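Long-range contacts in putative pyridoxal phosphate-dependent transferase (Clostridium difficile, PDB 4DQ6), which is a putative transferase of the aminotransferase class I and II family and binds pyridoxal-5'-phosphate: residues Val198-Glu204 with Lys228-Met234; Trp92-Gly98 with Ser247-Pro253; Ile107-Thr111 with Lys166-Leu170. The contacts are given in a common frame with arbitrary orientation. Residue numbers count along the deposited sequence, not the author numbering.

Contact 1 (Val198-Glu204 with Lys228-Met234); sequences VKIISDE and KNTITCM. With PLP (pyridoxal-5'-phosphate), chain C.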
loop_
_atom_site.group_PDB
_atom_site.type_symbol
_atom_site.label_atom_id
_atom_site.label_comp_id
_atom_site.label_asym_id
_atom_site.label_seq_id
_atom_site.Cartn_x
_atom_site.Cartn_y
_atom_site.Cartn_z
ATOM N N VAL A 198 -19.606 -7.504 22.197
ATOM C CA VAL A 198 -19.353 -7.548 20.756
ATOM C C VAL A 198 -18.656 -6.233 20.507
ATOM O O VAL A 198 -19.193 -5.152 20.849
ATOM C CB VAL A 198 -20.611 -7.572 19.874
ATOM C CG1 VAL A 198 -20.300 -7.512 18.378
ATOM C CG2 VAL A 198 -21.437 -8.819 20.115
ATOM N N LYS A 199 -17.445 -6.319 19.963
ATOM C CA LYS A 199 -16.704 -5.150 19.584
ATOM C C LYS A 199 -17.238 -4.605 18.245
ATOM O O LYS A 199 -17.575 -5.365 17.389
ATOM C CB LYS A 199 -15.214 -5.472 19.439
ATOM C CG LYS A 199 -14.353 -4.219 19.303
ATOM C CD LYS A 199 -13.835 -3.753 20.678
ATOM C CE LYS A 199 -12.620 -2.829 20.547
ATOM N NZ LYS A 199 -11.947 -2.515 21.863
ATOM N N ILE A 200 -17.322 -3.302 18.157
ATOM C CA ILE A 200 -17.744 -2.618 16.910
ATOM C C ILE A 200 -16.596 -2.061 16.113
ATOM O O ILE A 200 -15.739 -1.355 16.687
ATOM C CB ILE A 200 -18.751 -1.459 17.168
ATOM C CG1 ILE A 200 -19.964 -2.013 17.961
ATOM C CG2 ILE A 200 -19.164 -0.790 15.821
ATOM C CD1 ILE A 200 -21.112 -1.039 18.098
ATOM N N ILE A 201 -16.554 -2.411 14.817
ATOM C CA ILE A 201 -15.640 -1.757 13.890
ATOM C C ILE A 201 -16.521 -0.857 13.023
ATOM O O ILE A 201 -17.412 -1.310 12.361
ATOM C CB ILE A 201 -14.903 -2.746 12.996
ATOM C CG1 ILE A 201 -13.902 -3.609 13.774
ATOM C CG2 ILE A 201 -14.142 -1.959 11.924
ATOM C CD1 ILE A 201 -13.303 -4.714 12.926
ATOM N N SER A 202 -16.324 0.447 13.098
ATOM C CA SER A 202 -17.195 1.377 12.400
ATOM C C SER A 202 -16.471 1.956 11.201
ATOM O O SER A 202 -15.491 2.708 11.385
ATOM C CB SER A 202 -17.622 2.471 13.353
ATOM O OG SER A 202 -18.610 3.323 12.764
ATOM N N ASP A 203 -16.949 1.653 9.981
ATOM C CA ASP A 203 -16.422 2.220 8.767
ATOM C C ASP A 203 -17.149 3.534 8.508
ATOM O O ASP A 203 -18.282 3.560 8.032
ATOM C CB ASP A 203 -16.634 1.226 7.624
ATOM C CG ASP A 203 -16.160 1.699 6.293
ATOM O OD1 ASP A 203 -15.790 2.866 6.158
ATOM O OD2 ASP A 203 -16.127 0.865 5.369
ATOM N N GLU A 204 -16.391 4.619 8.699
ATOM C CA GLU A 204 -16.973 5.919 8.670
ATOM C C GLU A 204 -16.314 6.670 7.528
ATOM O O GLU A 204 -16.147 7.946 7.562
ATOM C CB GLU A 204 -16.901 6.598 10.058
ATOM C CG GLU A 204 -17.607 5.814 11.139
ATOM C CD GLU A 204 -17.755 6.512 12.467
ATOM O OE1 GLU A 204 -17.379 7.693 12.612
ATOM O OE2 GLU A 204 -18.362 5.858 13.378
ATOM N N LYS A 228 -14.429 2.948 24.192
ATOM C CA LYS A 228 -13.652 1.776 24.503
ATOM C C LYS A 228 -14.070 0.513 23.757
ATOM O O LYS A 228 -13.301 -0.460 23.700
ATOM C CB LYS A 228 -13.623 1.577 26.029
ATOM C CG LYS A 228 -12.778 2.655 26.733
ATOM C CD LYS A 228 -11.356 2.886 26.140
ATOM C CE LYS A 228 -10.969 4.378 26.139
ATOM N NZ LYS A 228 -9.536 4.695 25.767
ATOM N N ASN A 229 -15.245 0.514 23.143
ATOM C CA ASN A 229 -15.713 -0.666 22.465
ATOM C C ASN A 229 -15.796 -0.512 20.934
ATOM O O ASN A 229 -16.410 -1.346 20.289
ATOM C CB ASN A 229 -17.088 -1.032 22.969
ATOM C CG ASN A 229 -17.445 -2.503 22.708
ATOM O OD1 ASN A 229 -16.608 -3.389 22.789
ATOM N ND2 ASN A 229 -18.664 -2.729 22.265
ATOM N N THR A 230 -15.271 0.581 20.407
ATOM C CA THR A 230 -15.412 0.929 18.967
ATOM C C THR A 230 -14.036 1.239 18.375
ATOM O O THR A 230 -13.277 2.023 18.926
ATOM C CB THR A 230 -16.332 2.139 18.811
ATOM O OG1 THR A 230 -17.562 1.877 19.519
ATOM C CG2 THR A 230 -16.623 2.445 17.314
ATOM N N ILE A 231 -13.720 0.613 17.242
ATOM C CA ILE A 231 -12.547 0.938 16.434
ATOM C C ILE A 231 -13.109 1.591 15.162
ATOM O O ILE A 231 -14.087 1.101 14.622
ATOM C CB ILE A 231 -11.802 -0.358 16.094
ATOM C CG1 ILE A 231 -11.239 -0.954 17.390
ATOM C CG2 ILE A 231 -10.691 -0.140 15.072
ATOM C CD1 ILE A 231 -10.704 -2.392 17.286
ATOM N N THR A 232 -12.526 2.705 14.750
ATOM C CA THR A 232 -13.073 3.536 13.662
ATOM C C THR A 232 -12.135 3.709 12.501
ATOM O O THR A 232 -10.945 4.005 12.688
ATOM C CB THR A 232 -13.398 4.935 14.193
ATOM O OG1 THR A 232 -14.207 4.816 15.397
ATOM C CG2 THR A 232 -14.193 5.749 13.231
ATOM N N CYS A 233 -12.627 3.458 11.293
ATOM C CA CYS A 233 -11.856 3.648 10.069
ATOM C C CYS A 233 -12.415 4.871 9.341
ATOM O O CYS A 233 -13.625 4.975 9.177
ATOM C CB CYS A 233 -11.949 2.470 9.143
ATOM S SG CYS A 233 -11.326 0.956 9.862
ATOM N N MET A 234 -11.528 5.787 8.960
ATOM C CA MET A 234 -11.842 7.023 8.198
ATOM C C MET A 234 -10.750 7.266 7.190
ATOM O O MET A 234 -9.713 6.621 7.242
ATOM C CB MET A 234 -12.022 8.226 9.083
ATOM C CG MET A 234 -13.319 8.200 9.952
ATOM S SD MET A 234 -13.250 9.566 11.158
ATOM C CE MET A 234 -14.978 9.672 11.720
HETATM N N1 PLP C . -15.786 1.573 2.978
HETATM C C2 PLP C . -16.934 1.990 2.350
HETATM C C2A PLP C . -18.292 1.964 2.983
HETATM C C3 PLP C . -16.892 2.509 1.002
HETATM O O3 PLP C . -18.000 2.890 0.383
HETATM C C4 PLP C . -15.609 2.583 0.321
HETATM C C4A PLP C . -15.507 3.061 -1.105
HETATM C C5 PLP C . -14.438 2.131 1.057
HETATM C C6 PLP C . -14.578 1.627 2.371
HETATM C C5A PLP C . -13.108 2.234 0.380
HETATM O O4P PLP C . -12.316 1.283 1.008
HETATM P P PLP C . -10.733 1.358 0.673
HETATM O O1P PLP C . -10.235 2.494 1.498
HETATM O O2P PLP C . -10.299 -0.096 1.115
HETATM O O3P PLP C . -10.706 1.700 -0.849
HETATM O O HOH W 1 -16.611 5.977 15.663
#

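Contact 2 (Trp92-Gly98 with Ser247-Pro253); sequences WLIYSPG and SSYVVLP. With PLP (pyridoxal-5'-phosphate), chain C.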
loop_
_atom_site.group_PDB
_atom_site.type_symbol
_atom_site.label_atom_id
_atom_site.label_comp_id
_atom_site.label_asym_id
_atom_site.label_seq_id
_atom_site.Cartn_x
_atom_site.Cartn_y
_atom_site.Cartn_z
ATOM N N TRP A 92 -3.729 7.422 19.121
ATOM C CA TRP A 92 -4.681 6.404 18.744
ATOM C C TRP A 92 -4.664 6.037 17.290
ATOM O O TRP A 92 -5.354 5.053 16.898
ATOM C CB TRP A 92 -6.061 6.825 19.089
ATOM C CG TRP A 92 -6.321 7.120 20.539
ATOM C CD1 TRP A 92 -5.514 6.831 21.610
ATOM C CD2 TRP A 92 -7.523 7.732 21.092
ATOM N NE1 TRP A 92 -6.116 7.206 22.787
ATOM C CE2 TRP A 92 -7.330 7.758 22.543
ATOM C CE3 TRP A 92 -8.725 8.189 20.562
ATOM C CZ2 TRP A 92 -8.317 8.296 23.407
ATOM C CZ3 TRP A 92 -9.696 8.712 21.445
ATOM C CH2 TRP A 92 -9.485 8.764 22.816
ATOM N N LEU A 93 -3.904 6.750 16.430
ATOM C CA LEU A 93 -4.029 6.608 15.000
ATOM C C LEU A 93 -3.033 5.642 14.420
ATOM O O LEU A 93 -1.849 5.742 14.700
ATOM C CB LEU A 93 -3.833 7.970 14.325
ATOM C CG LEU A 93 -4.927 9.001 14.529
ATOM C CD1 LEU A 93 -4.522 10.441 14.199
ATOM C CD2 LEU A 93 -6.172 8.552 13.778
ATOM N N ILE A 94 -3.550 4.734 13.567
ATOM C CA ILE A 94 -2.719 3.868 12.732
ATOM C C ILE A 94 -2.997 4.138 11.246
ATOM O O ILE A 94 -4.160 4.205 10.828
ATOM C CB ILE A 94 -2.919 2.358 13.048
ATOM C CG1 ILE A 94 -2.421 2.164 14.462
ATOM C CG2 ILE A 94 -2.209 1.458 12.034
ATOM C CD1 ILE A 94 -2.520 0.704 14.885
ATOM N N TYR A 95 -1.915 4.305 10.462
ATOM C CA TYR A 95 -1.998 4.430 8.996
ATOM C C TYR A 95 -2.424 3.102 8.377
ATOM O O TYR A 95 -1.882 2.050 8.747
ATOM C CB TYR A 95 -0.614 4.772 8.446
ATOM C CG TYR A 95 -0.476 4.536 6.961
ATOM C CD1 TYR A 95 -1.022 5.452 6.017
ATOM C CD2 TYR A 95 0.153 3.410 6.460
ATOM C CE1 TYR A 95 -0.970 5.197 4.662
ATOM C CE2 TYR A 95 0.190 3.152 5.093
ATOM C CZ TYR A 95 -0.354 4.041 4.201
ATOM O OH TYR A 95 -0.276 3.778 2.825
ATOM N N SER A 96 -3.251 3.146 7.338
ATOM C CA SER A 96 -3.518 1.997 6.496
ATOM C C SER A 96 -3.647 2.497 5.048
ATOM O O SER A 96 -4.193 3.607 4.852
ATOM C CB SER A 96 -4.772 1.302 6.953
ATOM O OG SER A 96 -5.093 0.180 6.118
ATOM N N PRO A 97 -3.217 1.685 4.076
ATOM C CA PRO A 97 -3.429 2.162 2.671
ATOM C C PRO A 97 -4.903 2.233 2.313
ATOM O O PRO A 97 -5.283 2.827 1.325
ATOM C CB PRO A 97 -2.653 1.169 1.834
ATOM C CG PRO A 97 -2.495 0.019 2.693
ATOM C CD PRO A 97 -2.413 0.462 4.117
ATOM N N GLY A 98 -5.732 1.524 3.031
ATOM C CA GLY A 98 -7.187 1.489 2.811
ATOM C C GLY A 98 -7.984 0.986 3.993
ATOM O O GLY A 98 -7.487 0.314 4.943
ATOM N N SER A 247 -4.695 6.464 1.164
ATOM C CA SER A 247 -4.460 6.936 2.523
ATOM C C SER A 247 -5.684 6.692 3.321
ATOM O O SER A 247 -6.776 7.080 2.916
ATOM C CB SER A 247 -4.240 8.453 2.462
ATOM O OG SER A 247 -4.176 9.093 3.753
ATOM N N SER A 248 -5.546 6.102 4.522
ATOM C CA SER A 248 -6.653 5.999 5.430
ATOM C C SER A 248 -6.045 5.866 6.833
ATOM O O SER A 248 -4.826 5.764 7.018
ATOM C CB SER A 248 -7.540 4.843 5.099
ATOM O OG SER A 248 -6.934 3.633 5.467
ATOM N N TYR A 249 -6.897 5.907 7.841
ATOM C CA TYR A 249 -6.447 5.783 9.217
ATOM C C TYR A 249 -7.481 5.024 10.035
ATOM O O TYR A 249 -8.656 4.994 9.677
ATOM C CB TYR A 249 -6.081 7.150 9.829
ATOM C CG TYR A 249 -7.169 8.185 9.740
ATOM C CD1 TYR A 249 -7.232 9.015 8.608
ATOM C CD2 TYR A 249 -8.137 8.380 10.751
ATOM C CE1 TYR A 249 -8.178 9.993 8.470
ATOM C CE2 TYR A 249 -9.104 9.389 10.600
ATOM C CZ TYR A 249 -9.124 10.159 9.443
ATOM O OH TYR A 249 -10.095 11.137 9.330
ATOM N N VAL A 250 -7.008 4.429 11.132
ATOM C CA VAL A 250 -7.809 3.760 12.089
ATOM C C VAL A 250 -7.609 4.448 13.415
ATOM O O VAL A 250 -6.473 4.778 13.805
ATOM C CB VAL A 250 -7.322 2.310 12.128
ATOM C CG1 VAL A 250 -8.342 1.468 12.909
ATOM C CG2 VAL A 250 -7.165 1.688 10.756
ATOM N N VAL A 251 -8.700 4.537 14.171
ATOM C CA VAL A 251 -8.674 5.204 15.467
ATOM C C VAL A 251 -8.896 4.082 16.492
ATOM O O VAL A 251 -10.029 3.490 16.555
ATOM C CB VAL A 251 -9.748 6.282 15.649
ATOM C CG1 VAL A 251 -9.613 6.886 17.035
ATOM C CG2 VAL A 251 -9.638 7.325 14.528
ATOM N N LEU A 252 -7.895 3.813 17.337
ATOM C CA LEU A 252 -8.004 2.714 18.326
ATOM C C LEU A 252 -7.689 3.275 19.741
ATOM O O LEU A 252 -6.549 3.349 20.168
ATOM C CB LEU A 252 -7.090 1.575 17.930
ATOM C CG LEU A 252 -7.089 1.082 16.509
ATOM C CD1 LEU A 252 -5.916 1.698 15.720
ATOM C CD2 LEU A 252 -7.032 -0.436 16.489
ATOM N N PRO A 253 -8.751 3.661 20.460
ATOM C CA PRO A 253 -8.587 4.222 21.817
ATOM C C PRO A 253 -8.114 3.215 22.855
ATOM O O PRO A 253 -7.620 3.624 23.895
ATOM C CB PRO A 253 -9.999 4.738 22.147
ATOM C CG PRO A 253 -10.645 4.948 20.820
ATOM C CD PRO A 253 -10.141 3.804 19.987
HETATM N N1 PLP C . -15.786 1.573 2.978
HETATM C C2 PLP C . -16.934 1.990 2.350
HETATM C C2A PLP C . -18.292 1.964 2.983
HETATM C C3 PLP C . -16.892 2.509 1.002
HETATM O O3 PLP C . -18.000 2.890 0.383
HETATM C C4 PLP C . -15.609 2.583 0.321
HETATM C C4A PLP C . -15.507 3.061 -1.105
HETATM C C5 PLP C . -14.438 2.131 1.057
HETATM C C6 PLP C . -14.578 1.627 2.371
HETATM C C5A PLP C . -13.108 2.234 0.380
HETATM O O4P PLP C . -12.316 1.283 1.008
HETATM P P PLP C . -10.733 1.358 0.673
HETATM O O1P PLP C . -10.235 2.494 1.498
HETATM O O2P PLP C . -10.299 -0.096 1.115
HETATM O O3P PLP C . -10.706 1.700 -0.849
HETATM O O HOH W 2 -7.016 4.666 0.517
#

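Contact 3 (Ile107-Thr111 with Lys166-Leu170); sequences INELT and KLFIL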
loop_
_atom_site.group_PDB
_atom_site.type_symbol
_atom_site.label_atom_id
_atom_site.label_comp_id
_atom_site.label_asym_id
_atom_site.label_seq_id
_atom_site.Cartn_x
_atom_site.Cartn_y
_atom_site.Cartn_z
ATOM N N ILE A 107 -9.893 -8.244 11.715
ATOM C CA ILE A 107 -10.654 -9.510 11.788
ATOM C C ILE A 107 -9.715 -10.642 12.111
ATOM O O ILE A 107 -10.016 -11.519 13.008
ATOM C CB ILE A 107 -11.392 -9.787 10.454
ATOM C CG1 ILE A 107 -12.611 -8.883 10.336
ATOM C CG2 ILE A 107 -11.776 -11.264 10.377
ATOM C CD1 ILE A 107 -13.259 -8.875 8.964
ATOM N N ASN A 108 -8.613 -10.771 11.417
ATOM C CA ASN A 108 -7.648 -11.801 11.721
ATOM C C ASN A 108 -7.130 -11.757 13.158
ATOM O O ASN A 108 -6.965 -12.852 13.798
ATOM C CB ASN A 108 -6.462 -11.741 10.766
ATOM C CG ASN A 108 -5.584 -12.961 10.884
ATOM O OD1 ASN A 108 -6.002 -14.114 10.571
ATOM N ND2 ASN A 108 -4.388 -12.754 11.411
ATOM N N GLU A 109 -6.893 -10.570 13.703
ATOM C CA GLU A 109 -6.265 -10.411 15.031
ATOM C C GLU A 109 -7.257 -10.472 16.199
ATOM O O GLU A 109 -6.877 -10.915 17.291
ATOM C CB GLU A 109 -5.447 -9.123 15.117
ATOM C CG GLU A 109 -4.320 -8.966 14.105
ATOM C CD GLU A 109 -3.353 -10.154 14.103
ATOM O OE1 GLU A 109 -2.951 -10.667 15.199
ATOM O OE2 GLU A 109 -3.008 -10.647 12.995
ATOM N N LEU A 110 -8.499 -10.050 15.966
ATOM C CA LEU A 110 -9.523 -9.958 17.023
ATOM C C LEU A 110 -10.392 -11.170 17.151
ATOM O O LEU A 110 -11.144 -11.293 18.141
ATOM C CB LEU A 110 -10.432 -8.729 16.780
ATOM C CG LEU A 110 -9.789 -7.373 16.986
ATOM C CD1 LEU A 110 -10.636 -6.212 16.453
ATOM C CD2 LEU A 110 -9.405 -7.171 18.448
ATOM N N THR A 111 -10.288 -12.103 16.221
ATOM C CA THR A 111 -11.148 -13.281 16.154
ATOM C C THR A 111 -10.315 -14.482 15.762
ATOM O O THR A 111 -9.141 -14.332 15.332
ATOM C CB THR A 111 -12.317 -13.134 15.154
ATOM O OG1 THR A 111 -11.819 -12.977 13.817
ATOM C CG2 THR A 111 -13.196 -11.953 15.518
ATOM N N LYS A 166 -18.593 -12.018 17.590
ATOM C CA LYS A 166 -17.451 -11.414 18.208
ATOM C C LYS A 166 -17.308 -9.972 17.828
ATOM O O LYS A 166 -16.828 -9.167 18.605
ATOM C CB LYS A 166 -16.206 -12.186 17.788
ATOM C CG LYS A 166 -16.294 -13.658 18.192
ATOM C CD LYS A 166 -16.437 -13.868 19.698
ATOM C CE LYS A 166 -16.492 -15.339 20.100
ATOM N NZ LYS A 166 -16.561 -15.504 21.583
ATOM N N LEU A 167 -17.728 -9.679 16.611
ATOM C CA LEU A 167 -17.512 -8.334 16.003
ATOM C C LEU A 167 -18.737 -7.943 15.213
ATOM O O LEU A 167 -19.402 -8.804 14.621
ATOM C CB LEU A 167 -16.300 -8.226 14.972
ATOM C CG LEU A 167 -14.880 -8.525 15.448
ATOM C CD1 LEU A 167 -13.856 -8.495 14.296
ATOM C CD2 LEU A 167 -14.489 -7.490 16.504
ATOM N N PHE A 168 -18.978 -6.624 15.162
ATOM C CA PHE A 168 -20.031 -6.033 14.374
ATOM C C PHE A 168 -19.408 -4.999 13.486
ATOM O O PHE A 168 -18.697 -4.098 14.018
ATOM C CB PHE A 168 -21.114 -5.428 15.311
ATOM C CG PHE A 168 -22.337 -4.908 14.582
ATOM C CD1 PHE A 168 -22.260 -3.722 13.858
ATOM C CD2 PHE A 168 -23.588 -5.605 14.643
ATOM C CE1 PHE A 168 -23.385 -3.247 13.208
ATOM C CE2 PHE A 168 -24.696 -5.127 13.954
ATOM C CZ PHE A 168 -24.575 -3.945 13.243
ATOM N N ILE A 169 -19.644 -5.128 12.177
ATOM C CA ILE A 169 -19.062 -4.137 11.276
ATOM C C ILE A 169 -20.201 -3.184 10.851
ATOM O O ILE A 169 -21.170 -3.627 10.206
ATOM C CB ILE A 169 -18.361 -4.751 10.026
ATOM C CG1 ILE A 169 -17.446 -5.919 10.364
ATOM C CG2 ILE A 169 -17.597 -3.638 9.257
ATOM C CD1 ILE A 169 -16.688 -6.513 9.185
ATOM N N LEU A 170 -20.069 -1.913 11.236
ATOM C CA LEU A 170 -21.101 -0.929 11.084
ATOM C C LEU A 170 -20.611 -0.019 9.934
ATOM O O LEU A 170 -19.387 0.344 9.826
ATOM C CB LEU A 170 -21.265 -0.080 12.350
ATOM C CG LEU A 170 -21.944 1.296 12.269
ATOM C CD1 LEU A 170 -23.431 1.053 12.022
ATOM C CD2 LEU A 170 -21.733 2.108 13.526
#

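Contact 1 (Val198-Glu204 with Lys228-Met234)
Asp203, the last residue of strand 199-203, brings a carboxylate oxygen, OD2, to 2.5 Å from the pyridine nitrogen N1 of pyridoxal-5'-phosphate, while its OD1 is hydrogen-bonded to Ile205 N. An aspartate facing this nitrogen is a hallmark of fold type I PLP enzymes, and here it illustrates how a regular parallel pair can deliver a pocket residue from its C-terminal end. Strands 199-203 and 230-234 run in the same direction, their axes 4.7 Å apart at closest approach and inclined by 15°. The ladder begins with Ile200 N to Asn229 O (3.0 Å), continues through Ile231 N to Ile200 O (2.9 Å), Ser202 N to Ile231 O (2.8 Å) and Cys233 N to Ser202 O (3.0 Å), and closes with Glu204 N to Cys233 O (2.8 Å). Side-chain bonds lengthen it at the start: Asn229 ND2 donates to Val198 O (2.9 Å), and Lys199 NZ reaches Lys228 O (3.1 Å) while also forming a salt bridge with Asp257. At the other end Ser202 OG donates to Glu204 OE2 (2.6 Å), and a water bridges Glu204 OE2 and Thr232 OG1; Glu204 OE1 is also bonded to His216. Ile201, Ile231, Asp203 and Cys233 occupy one face of the sheet, whereas Ile200, Thr230, Ser202 and Thr232 occupy the other. Helix 99-110 packs on the first face, with Leu106 against both isoleucines and Val99 against Asp203 and Cys233. Laterally, strand 165-171 hydrogen-bonds to strand 199-203, and strand 248-251 flanks strand 230-234.

Contact 2 (Trp92-Gly98 with Ser247-Pro253)
Trp92 lays its indole over the loop that follows strand 248-251: with chi1 in the m well, Pro253 CA sits 3.7 Å from the centroid of the five-membered ring and 8° off its normal, a CH-pi contact, while Val251 CG1 meets the ring edge. Leu93 (m, t) brings CD2 to 3.6 Å from Tyr249 CD2 and 3.8 Å from Val251 CG2. Tyr249 takes the p rotamer, and its hydroxyl is hydrogen-bonded to that of Tyr285. On the opposite face Ile94 (m, t) extends CD1 to 3.6 Å from Leu252 CD1. These residues line the antiparallel edge of the large-domain sheet of a fold type I PLP enzyme, where strand 248-251 runs against its neighbours. Ile94 and Val250 form a hydrogen-bonded pair, N to O 2.9 Å each way; Tyr95 and Tyr249 form a non-hydrogen-bonded one. Near PLP the p rotamer of Ser248 directs OG to Ser96 O (2.8 Å), supplementing the weak backbone bond from Ser248 N to the same oxygen (2.9 Å). Ser96, in the t rotamer, donates from OG to Gly98 O (2.7 Å). Gly98 is the N-cap of helix 99-110, with its CA 3.5 Å from PLP O1P; a CB there would clash with O2P.

Contact 3 (Ile107-Thr111 with Lys166-Leu170)
Helix 99-110 ends beside the beginning of strand 165-171, and no hydrogen bond joins the two segments. The backbones are closest at Thr111 and Lys166, whose CA atoms are 6.9 Å apart, a separation bridged by side chains. Thr111 is the first residue to leave helical geometry, with phi/psi of -140/168°. Its side chain nevertheless stays tied to the final turn: in the p rotamer OG1 donates a very short hydrogen bond to Ile107 O (2.5 Å), and Thr111 N makes a weaker one to the same oxygen (3.3 Å). A helix packed through apolar side chains on one face of a mixed, largely parallel sheet is the general principle of the alpha/beta architecture seen in the large domain of fold type I PLP enzymes. Here the strand contributes Leu167 and Ile169, two residues apart and therefore on the same face, while the intervening Phe168 points to the other. On the strand side Leu167 contributes most: its CD1 meets Ile107 CG1 at 4.2 Å and Thr111 CG2 at 3.7 Å, and its CD2 meets Leu110 CD1 at 4.1 Å. Ile107 CD1 continues along the strand to Ile169 CD1, also at 4.2 Å. At the margin, Thr111 CG2 packs on Lys166 CB at 3.8 Å before the rest of the lysine side chain leads away. Helix 126-133 adds Val131 against both Ile107 and Ile169, and Ile117 of strand 116-119 touches the same two isoleucines. Leu110 also packs on Asp257 and Leu260 of helix 255-267.

In the fold
All three contacts belong to one mixed sheet and its helical cover. Contacts 1 and 2, with centres 11 Å apart, share the border between strands 230-234 and 248-251: Thr232 O lies 2.7 Å from Val251 N, a probable hydrogen bond, and Ile231 CG2 packs 3.6 Å from Val250 CG1. Contact 3, centred 9 Å from contact 1, continues the sheet the other way, with Ile201 N 2.8 Å from Phe168 O. Contacts 2 and 3 do not touch, but helix 99-110 connects them in sequence. Its start follows Gly98 at the PLP phosphate, while Asp203 of contact 1 meets the pyridine nitrogen; in contact 3 the side chain of Ile169 is about 8 Å from PLP.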